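Local structure of Poly(A) ribonuclease POP2 (Saccharomyces cerevisiae, 1UOC) at residues F258-L261 against S262-M266; L229-L232 against A233-G237. The protein probably serves as a catalytic subunit of the CCR4-NOT deadenylase, and in vitro removes nucleotides from the 3' end of RNA with a preference for poly(A). All coordinates share one frame; numbering follows the deposited sequence.

Interaction 1. Residues F258-L261 against S262-M266; sequences FCQL and SKLSM
S265 reaches back one turn to L261 at the end of helix 247-264. Its CB lies 3.3 Å from L261 O. Its OG, at the tip, comes closer and donates a hydrogen bond to L261 O at 2.9 Å. The hydroxyl is set beside its own backbone N and anti to its carbonyl carbon (chi1 -55°), which turns it back toward the preceding turn. OG stands 25° off the plane of the L261 carbonyl. S265 N also bonds to L261 O, but weakly, at 3.1 Å. The three bonds before it, S262 N to F258 O, K263 N to C259 O and L264 N to Q260 O, are shorter. Of these three the last is nearly straight, with an N-H...O angle of 176°. CG of L264 lies 3.4 Å from Q260 O. The side chains of Q260 and L264 also pack on L236, while L261 touches L200 and I207 of helix 200-207. M266 leaves the helix with positive phi, and M266 N bonds to K263 O at 3.2 Å. This is a Schellman motif. L261 O thus takes two donors from one serine, the hydroxyl bond being the shorter. That bond probably adds to a weak main-chain bond where the helix runs out.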
loop_
_atom_site.group_PDB
_atom_site.type_symbol
_atom_site.label_atom_id
_atom_site.label_comp_id
_atom_site.label_asym_id
_atom_site.label_seq_id
_atom_site.Cartn_x
_atom_site.Cartn_y
_atom_site.Cartn_z
ATOM N N PHE A 258 3.403 0.573 -11.044
ATOM C CA PHE A 258 2.059 0.700 -11.594
ATOM C C PHE A 258 2.018 1.692 -12.750
ATOM O O PHE A 258 1.510 1.391 -13.825
ATOM C CB PHE A 258 1.065 1.177 -10.528
ATOM C CG PHE A 258 -0.315 1.354 -11.053
ATOM C CD1 PHE A 258 -1.153 0.256 -11.223
ATOM C CD2 PHE A 258 -0.758 2.609 -11.462
ATOM C CE1 PHE A 258 -2.418 0.404 -11.805
ATOM C CE2 PHE A 258 -2.015 2.770 -12.044
ATOM C CZ PHE A 258 -2.849 1.660 -12.217
ATOM N N CYS A 259 2.533 2.890 -12.511
ATOM C CA CYS A 259 2.513 3.920 -13.526
ATOM C C CYS A 259 3.359 3.600 -14.768
ATOM O O CYS A 259 3.001 3.993 -15.878
ATOM C CB CYS A 259 2.935 5.251 -12.898
ATOM S SG CYS A 259 1.745 5.863 -11.681
ATOM N N GLN A 260 4.468 2.892 -14.586
ATOM C CA GLN A 260 5.319 2.539 -15.713
ATOM C C GLN A 260 4.690 1.390 -16.495
ATOM O O GLN A 260 4.600 1.442 -17.726
ATOM C CB GLN A 260 6.708 2.135 -15.232
ATOM C CG GLN A 260 7.673 1.883 -16.371
ATOM C CD GLN A 260 8.165 3.171 -17.013
ATOM O OE1 GLN A 260 7.428 4.156 -17.120
ATOM N NE2 GLN A 260 9.419 3.166 -17.455
ATOM N N LEU A 261 4.262 0.351 -15.781
ATOM C CA LEU A 261 3.627 -0.788 -16.436
ATOM C C LEU A 261 2.425 -0.278 -17.223
ATOM O O LEU A 261 2.189 -0.682 -18.360
ATOM C CB LEU A 261 3.163 -1.825 -15.405
ATOM C CG LEU A 261 2.508 -3.106 -15.948
ATOM C CD1 LEU A 261 3.490 -3.855 -16.846
ATOM C CD2 LEU A 261 2.073 -3.997 -14.788
ATOM N N SER A 262 1.677 0.629 -16.605
ATOM C CA SER A 262 0.494 1.213 -17.219
ATOM C C SER A 262 0.849 2.001 -18.477
ATOM O O SER A 262 0.159 1.909 -19.487
ATOM C CB SER A 262 -0.212 2.129 -16.212
ATOM O OG SER A 262 -1.329 2.772 -16.796
ATOM N N LYS A 263 1.925 2.778 -18.408
ATOM C CA LYS A 263 2.374 3.588 -19.536
ATOM C C LYS A 263 2.813 2.730 -20.727
ATOM O O LYS A 263 2.386 2.964 -21.857
ATOM C CB LYS A 263 3.528 4.500 -19.097
ATOM C CG LYS A 263 4.096 5.423 -20.181
ATOM C CD LYS A 263 3.170 6.602 -20.503
ATOM C CE LYS A 263 1.947 6.183 -21.323
ATOM N NZ LYS A 263 1.033 7.334 -21.612
ATOM N N LEU A 264 3.662 1.738 -20.475
ATOM C CA LEU A 264 4.141 0.866 -21.539
ATOM C C LEU A 264 2.999 0.071 -22.169
ATOM O O LEU A 264 3.088 -0.352 -23.323
ATOM C CB LEU A 264 5.191 -0.114 -21.003
ATOM C CG LEU A 264 6.480 0.405 -20.362
ATOM C CD1 LEU A 264 7.342 -0.780 -19.950
ATOM C CD2 LEU A 264 7.239 1.288 -21.329
ATOM N N SER A 265 1.925 -0.124 -21.406
ATOM C CA SER A 265 0.771 -0.892 -21.872
ATOM C C SER A 265 -0.406 -0.041 -22.332
ATOM O O SER A 265 -1.441 -0.579 -22.723
ATOM C CB SER A 265 0.277 -1.823 -20.758
ATOM O OG SER A 265 1.314 -2.657 -20.278
ATOM N N MET A 266 -0.249 1.277 -22.304
ATOM C CA MET A 266 -1.345 2.164 -22.666
ATOM C C MET A 266 -2.579 1.599 -21.974
ATOM O O MET A 266 -3.647 1.457 -22.564
ATOM C CB MET A 266 -1.539 2.229 -24.183
ATOM C CG MET A 266 -0.471 3.052 -24.889
ATOM S SD MET A 266 -0.981 3.614 -26.526
ATOM C CE MET A 266 -1.439 5.351 -26.169
#

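Interaction 2. Residues L229-L232 against A233-G237; sequences LTTL and ADELG
L232 and L236 meet one turn apart, their side chains crossing at a slant. CD1 of L232 is 3.9 Å from CD1 of L236, and CD2 of L232 is 4.0 Å from that same methyl. L232 has CG anti to its backbone N (chi1 -173°), whereas L236 has CG beside its own N (chi1 -73°). The two methyl-bearing ends meet at L236 CD1. The other pairs run side by side. T230 and D234 point the same way, with T230 CG2 3.8 Å from D234 OD2. OD1 of D234 forms a salt bridge with NE of R240. T231 and E235 also lie alongside each other, but OG1 of T231 and OE1 of E235 remain 4.0 Å apart. CG of E235 sits 3.2 Å from T231 O. Main-chain bonds tie each residue from L229 to L232 to the one four places on. E235 N to T231 O is the straightest of them, with an N-H...O angle of 170°. The inner face turns to helix 247-264: L229 touches Q250, a predicted metal ligand, and A233 touches L253. L232 also packs on Y204 of helix 200-207. At the far end G237 takes up positive phi, and its N bonds to D234 O at 2.6 Å. This is a short amphipathic helix closed by a Schellman motif, in the RNase D domain of a DEDD nuclease.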
loop_
_atom_site.group_PDB
_atom_site.type_symbol
_atom_site.label_atom_id
_atom_site.label_comp_id
_atom_site.label_asym_id
_atom_site.label_seq_id
_atom_site.Cartn_x
_atom_site.Cartn_y
_atom_site.Cartn_z
ATOM N N LEU A 229 6.439 -8.212 -6.216
ATOM C CA LEU A 229 6.619 -6.826 -6.625
ATOM C C LEU A 229 8.049 -6.692 -7.176
ATOM O O LEU A 229 8.298 -5.967 -8.143
ATOM C CB LEU A 229 6.437 -5.909 -5.406
ATOM C CG LEU A 229 5.905 -4.470 -5.497
ATOM C CD1 LEU A 229 6.653 -3.648 -4.471
ATOM C CD2 LEU A 229 6.088 -3.862 -6.879
ATOM N N THR A 230 8.981 -7.409 -6.558
ATOM C CA THR A 230 10.384 -7.365 -6.962
ATOM C C THR A 230 10.642 -7.834 -8.399
ATOM O O THR A 230 11.332 -7.143 -9.153
ATOM C CB THR A 230 11.266 -8.175 -5.982
ATOM O OG1 THR A 230 11.227 -7.557 -4.687
ATOM C CG2 THR A 230 12.704 -8.202 -6.455
ATOM N N THR A 231 10.093 -8.985 -8.787
ATOM C CA THR A 231 10.304 -9.474 -10.146
ATOM C C THR A 231 9.605 -8.567 -11.146
ATOM O O THR A 231 10.049 -8.406 -12.282
ATOM C CB THR A 231 9.843 -10.969 -10.313
ATOM O OG1 THR A 231 9.255 -11.163 -11.604
ATOM C CG2 THR A 231 8.866 -11.365 -9.245
ATOM N N LEU A 232 8.520 -7.944 -10.717
ATOM C CA LEU A 232 7.804 -7.030 -11.596
ATOM C C LEU A 232 8.677 -5.791 -11.798
ATOM O O LEU A 232 8.838 -5.307 -12.920
ATOM C CB LEU A 232 6.458 -6.639 -10.975
ATOM C CG LEU A 232 5.436 -5.815 -11.772
ATOM C CD1 LEU A 232 5.404 -4.412 -11.233
ATOM C CD2 LEU A 232 5.754 -5.822 -13.254
ATOM N N ALA A 233 9.258 -5.290 -10.708
ATOM C CA ALA A 233 10.125 -4.117 -10.787
ATOM C C ALA A 233 11.361 -4.406 -11.650
ATOM O O ALA A 233 11.827 -3.536 -12.384
ATOM C CB ALA A 233 10.543 -3.674 -9.392
ATOM N N ASP A 234 11.892 -5.623 -11.569
ATOM C CA ASP A 234 13.051 -5.968 -12.387
ATOM C C ASP A 234 12.707 -5.932 -13.870
ATOM O O ASP A 234 13.421 -5.310 -14.657
ATOM C CB ASP A 234 13.591 -7.353 -12.031
ATOM C CG ASP A 234 14.236 -7.386 -10.667
ATOM O OD1 ASP A 234 14.880 -6.380 -10.294
ATOM O OD2 ASP A 234 14.120 -8.426 -9.980
ATOM N N GLU A 235 11.612 -6.586 -14.252
ATOM C CA GLU A 235 11.205 -6.608 -15.656
ATOM C C GLU A 235 11.005 -5.204 -16.216
ATOM O O GLU A 235 11.125 -4.987 -17.418
ATOM C CB GLU A 235 9.907 -7.391 -15.842
ATOM C CG GLU A 235 9.968 -8.847 -15.434
ATOM C CD GLU A 235 8.757 -9.620 -15.928
ATOM O OE1 GLU A 235 8.600 -10.795 -15.531
ATOM O OE2 GLU A 235 7.966 -9.056 -16.723
ATOM N N LEU A 236 10.668 -4.252 -15.359
ATOM C CA LEU A 236 10.471 -2.891 -15.829
ATOM C C LEU A 236 11.816 -2.179 -15.823
ATOM O O LEU A 236 11.938 -1.030 -16.252
ATOM C CB LEU A 236 9.470 -2.158 -14.938
ATOM C CG LEU A 236 8.016 -2.594 -15.117
ATOM C CD1 LEU A 236 7.179 -2.145 -13.929
ATOM C CD2 LEU A 236 7.486 -2.018 -16.420
ATOM N N GLY A 237 12.827 -2.884 -15.323
ATOM C CA GLY A 237 14.167 -2.335 -15.276
ATOM C C GLY A 237 14.453 -1.300 -14.205
ATOM O O GLY A 237 15.182 -0.341 -14.461
#

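Overall arrangement
Both interactions are last turns of helices that end in a Schellman motif. Interaction 2 ends helix 229-235 and interaction 1 ends helix 247-264, the next helix in the chain. Their centres are 13 Å apart, and they touch directly: L236 CD2 packs 3.7 Å from L264 CD1. Both are partly buried, and both also lean on helix 200-207. Both start from buried residues. Interaction 2 starts nearer the predicted metal site, and its leucine pair is apolar. Interaction 1 lies away from the annotated sites and ends at the surface, where a serine hydroxyl supplies the extra bond. Interaction 2 carries two acidic residues, D234 and E235, and interaction 1 a lysine, K263.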